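Local coordinates for protein PrgA (Enterococcus faecalis, PDB 6Z9K) that extends from the enterococcal cell surface and provides surface exclusion against unwanted conjugation, here represented by its CAP domain, probably a protease domain, at residues K11-N17 and M45-T51. Sequence-based numbering, arbitrary orientation. Where two conformers were deposited one is given.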
ATOM      1  N   LYS A  11       5.753 -13.169  16.907  1.00 46.88           N
ATOM      2  CA  LYS A  11       4.841 -14.068  16.128  1.00 46.08           C
ATOM      3  C   LYS A  11       3.837 -13.226  15.320  1.00 41.50           C
ATOM      4  O   LYS A  11       3.461 -13.677  14.198  1.00 42.96           O
ATOM      5  CB  LYS A  11       4.109 -15.083  17.014  1.00 50.59           C
ATOM      6  CG  LYS A  11       2.967 -14.539  17.862  1.00 56.07           C
ATOM      7  CD  LYS A  11       2.396 -15.574  18.823  1.00 59.46           C
ATOM      8  CE  LYS A  11       3.378 -16.008  19.898  1.00 62.24           C
ATOM      9  NZ  LYS A  11       2.692 -16.716  21.007  1.00 65.48           N
ATOM     10  N   GLY A  12       3.457 -12.059  15.852  1.00 34.18           N
ATOM     11  CA  GLY A  12       2.470 -11.141  15.248  1.00 32.46           C
ATOM     12  C   GLY A  12       3.111 -10.094  14.346  1.00 28.65           C
ATOM     13  O   GLY A  12       2.373  -9.338  13.697  1.00 28.26           O
ATOM     14  N   HIS A  13       4.441 -10.041  14.272  1.00 24.91           N
ATOM     15  CA  HIS A  13       5.161  -8.980  13.522  1.00 23.70           C
ATOM     16  C   HIS A  13       4.837  -9.186  12.055  1.00 22.37           C
ATOM     17  O   HIS A  13       5.089 -10.284  11.537  1.00 21.72           O
ATOM     18  CB  HIS A  13       6.679  -9.004  13.755  1.00 23.07           C
ATOM     19  CG  HIS A  13       7.400  -7.796  13.252  1.00 22.88           C
ATOM     20  ND1 HIS A  13       7.504  -7.518  11.916  1.00 23.05           N
ATOM     21  CD2 HIS A  13       8.074  -6.800  13.885  1.00 23.37           C
ATOM     22  CE1 HIS A  13       8.210  -6.395  11.752  1.00 23.71           C
ATOM     23  NE2 HIS A  13       8.577  -5.950  12.949  1.00 22.93           N
ATOM     24  N   LYS A  14       4.336  -8.145  11.391  1.00 21.66           N
ATOM     25  CA  LYS A  14       3.766  -8.285  10.020  1.00 21.88           C
ATOM     26  C   LYS A  14       4.768  -7.874   8.944  1.00 20.49           C
ATOM     27  O   LYS A  14       4.394  -7.841   7.795  1.00 20.45           O
ATOM     28  CB  LYS A  14       2.466  -7.487   9.957  1.00 22.10           C
ATOM     29  CG  LYS A  14       1.318  -8.224  10.630  1.00 23.25           C
ATOM     30  CD  LYS A  14       0.194  -7.364  11.000  1.00 24.58           C
ATOM     31  CE  LYS A  14      -0.822  -8.019  11.921  1.00 25.12           C
ATOM     32  NZ  LYS A  14      -0.223  -8.501  13.188  1.00 26.16           N
ATOM     33  N   GLY A  15       6.028  -7.665   9.308  1.00 20.26           N
ATOM     34  CA  GLY A  15       7.071  -7.297   8.341  1.00 19.71           C
ATOM     35  C   GLY A  15       7.132  -8.301   7.205  1.00 19.74           C
ATOM     36  O   GLY A  15       6.966  -9.530   7.424  1.00 19.77           O
ATOM     37  N   ILE A  16       7.373  -7.799   6.014  1.00 18.87           N
ATOM     38  CA  ILE A  16       7.504  -8.647   4.817  1.00 19.34           C
ATOM     39  C   ILE A  16       8.877  -9.295   4.827  1.00 19.63           C
ATOM     40  O   ILE A  16       9.907  -8.591   5.001  1.00 20.86           O
ATOM     41  CB  ILE A  16       7.202  -7.836   3.547  1.00 20.15           C
ATOM     42  CG1 ILE A  16       5.752  -7.341   3.613  1.00 22.11           C
ATOM     43  CG2 ILE A  16       7.437  -8.683   2.309  1.00 20.49           C
ATOM     44  CD1 ILE A  16       5.501  -6.229   2.676  1.00 24.56           C
ATOM     45  N   ASN A  17       8.905 -10.578   4.600  1.00 18.27           N
ATOM     46  CA  ASN A  17      10.197 -11.320   4.645  1.00 19.55           C
ATOM     47  C   ASN A  17      10.862 -11.261   3.273  1.00 19.37           C
ATOM     48  O   ASN A  17      10.243 -11.712   2.289  1.00 20.24           O
ATOM     49  CB  ASN A  17       9.947 -12.758   5.056  1.00 19.77           C
ATOM     50  CG  ASN A  17       9.299 -12.842   6.420  1.00 21.30           C
ATOM     51  OD1 ASN A  17       9.846 -12.280   7.373  1.00 22.00           O
ATOM     52  ND2 ASN A  17       8.133 -13.476   6.500  1.00 21.62           N
ATOM     53  N   MET A  45       7.450 -17.764   1.906  0.50 21.83           N
ATOM     54  CA  MET A  45       7.950 -17.224   3.188  0.50 21.41           C
ATOM     55  C   MET A  45       7.001 -16.123   3.692  0.50 20.37           C
ATOM     56  O   MET A  45       7.138 -15.720   4.848  0.50 20.17           O
ATOM     57  CB  MET A  45       9.376 -16.681   3.021  0.50 21.93           C
ATOM     58  CG  MET A  45      10.393 -17.792   2.792  0.50 22.59           C
ATOM     59  SD  MET A  45      10.499 -18.888   4.252  0.50 23.79           S
ATOM     60  CE  MET A  45       9.858 -20.422   3.596  0.50 24.61           C
ATOM     61  N   ASN A  46       6.052 -15.680   2.859  1.00 19.98           N
ATOM     62  CA  ASN A  46       5.077 -14.631   3.243  1.00 20.19           C
ATOM     63  C   ASN A  46       3.631 -15.105   3.101  1.00 20.43           C
ATOM     64  O   ASN A  46       2.726 -14.237   3.045  1.00 20.70           O
ATOM     65  CB  ASN A  46       5.319 -13.387   2.398  1.00 18.44           C
ATOM     66  CG  ASN A  46       6.596 -12.692   2.793  1.00 19.50           C
ATOM     67  OD1 ASN A  46       6.676 -12.117   3.877  1.00 19.07           O
ATOM     68  ND2 ASN A  46       7.609 -12.782   1.929  1.00 19.01           N
ATOM     69  N   LYS A  47       3.365 -16.399   3.088  1.00 21.90           N
ATOM     70  CA  LYS A  47       1.983 -16.880   2.820  1.00 23.86           C
ATOM     71  C   LYS A  47       1.089 -16.720   4.051  1.00 23.78           C
ATOM     72  O   LYS A  47      -0.132 -16.607   3.833  1.00 23.52           O
ATOM     73  CB  LYS A  47       2.013 -18.315   2.291  1.00 26.44           C
ATOM     74  CG  LYS A  47       2.347 -19.377   3.309  1.00 29.11           C
ATOM     75  CD  LYS A  47       2.315 -20.787   2.773  1.00 32.68           C
ATOM     76  CE  LYS A  47       2.246 -21.828   3.877  1.00 36.24           C
ATOM     77  NZ  LYS A  47       2.512 -23.171   3.303  1.00 39.19           N
ATOM     78  N   ASN A  48       1.648 -16.746   5.258  1.00 23.80           N
ATOM     79  CA  ASN A  48       0.897 -16.764   6.538  1.00 25.47           C
ATOM     80  C   ASN A  48       0.810 -15.329   7.024  1.00 24.47           C
ATOM     81  O   ASN A  48       1.827 -14.694   7.107  1.00 27.09           O
ATOM     82  CB  ASN A  48       1.530 -17.671   7.585  1.00 27.27           C
ATOM     83  CG  ASN A  48       1.551 -19.111   7.107  1.00 30.21           C
ATOM     84  OD1 ASN A  48       2.605 -19.662   6.796  1.00 35.50           O
ATOM     85  ND2 ASN A  48       0.376 -19.679   6.910  1.00 33.42           N
ATOM     86  N   PHE A  49      -0.385 -14.814   7.245  1.00 24.25           N
ATOM     87  CA  PHE A  49      -0.581 -13.504   7.919  1.00 23.49           C
ATOM     88  C   PHE A  49      -0.218 -13.628   9.391  1.00 23.91           C
ATOM     89  O   PHE A  49      -0.896 -14.345  10.152  1.00 26.95           O
ATOM     90  CB  PHE A  49      -2.015 -13.034   7.763  1.00 22.96           C
ATOM     91  CG  PHE A  49      -2.234 -11.636   8.266  1.00 23.48           C
ATOM     92  CD1 PHE A  49      -1.526 -10.574   7.744  1.00 22.06           C
ATOM     93  CD2 PHE A  49      -3.188 -11.382   9.229  1.00 24.34           C
ATOM     94  CE1 PHE A  49      -1.728  -9.281   8.205  1.00 22.29           C
ATOM     95  CE2 PHE A  49      -3.402 -10.090   9.672  1.00 24.78           C
ATOM     96  CZ  PHE A  49      -2.663  -9.051   9.169  1.00 23.11           C
ATOM     97  N   PRO A  50       0.845 -12.940   9.850  1.00 23.18           N
ATOM     98  CA  PRO A  50       1.277 -13.041  11.235  1.00 25.47           C
ATOM     99  C   PRO A  50       0.212 -12.438  12.155  1.00 27.51           C
ATOM    100  O   PRO A  50      -0.183 -11.311  11.922  1.00 27.02           O
ATOM    101  CB  PRO A  50       2.581 -12.256  11.274  1.00 24.83           C
ATOM    102  CG  PRO A  50       2.995 -12.209   9.859  1.00 24.39           C
ATOM    103  CD  PRO A  50       1.719 -12.063   9.073  1.00 23.33           C
ATOM    104  N   THR A  51      -0.205 -13.199  13.157  1.00 31.48           N
ATOM    105  CA  THR A  51      -1.363 -12.853  14.032  1.00 35.97           C
ATOM    106  C   THR A  51      -0.956 -12.858  15.517  1.00 38.55           C
ATOM    107  O   THR A  51      -0.279 -13.812  15.952  1.00 40.73           O
ATOM    108  CB  THR A  51      -2.527 -13.801  13.711  1.00 37.53           C
ATOM    109  OG1 THR A  51      -2.091 -15.142  13.947  1.00 44.66           O
ATOM    110  CG2 THR A  51      -3.020 -13.660  12.287  1.00 37.35           C
TER
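Neither segment forms a regular helix or strand across this contact: 11-17 is an irregular loop near the N-terminus of the modelled chain, and 45-51 joins helix 32-45 to helix 53-57. They run antiparallel and come close at both ends, with CA atoms 4.4 Å apart between Gly12 and Thr51 and 6.3 Å apart between Asn17 and Asn46, while the backbone at 47-48 swings away from the 11-17 segment and makes no contact with it. At the Asn17 end, the Asn46 carboxamide acts like a peptide group, accepting from the backbone through Asn17 N to Asn46 OD1 (2.8 Å) and donating through Asn46 ND2 to Asn17 O (2.9 Å). Asn17 ND2 reciprocates by bonding Met45 O (3.0 Å), and its OD1 turns to Lys239. Further along, Pro50 packs on the backbone, its CB 3.2 Å from His13 O and 3.4 Å from Lys11 O. Lys14 NZ donates to Pro50 O (3.1 Å) and to Gly12 O (2.8 Å) and forms a salt bridge with Asp55, while its CE lies 3.5 Å from Phe49 CZ. Arg168 of helix 160-176 bonds the carbonyls of Lys14, Gly15 and Asn46, tying both loops to the body of the CAP domain. Side-chain amides and an ammonium group thus satisfy main-chain polar groups that no sheet pairing serves, joining the N-terminal loop to the helix 32-45 connection through specific polar bonds.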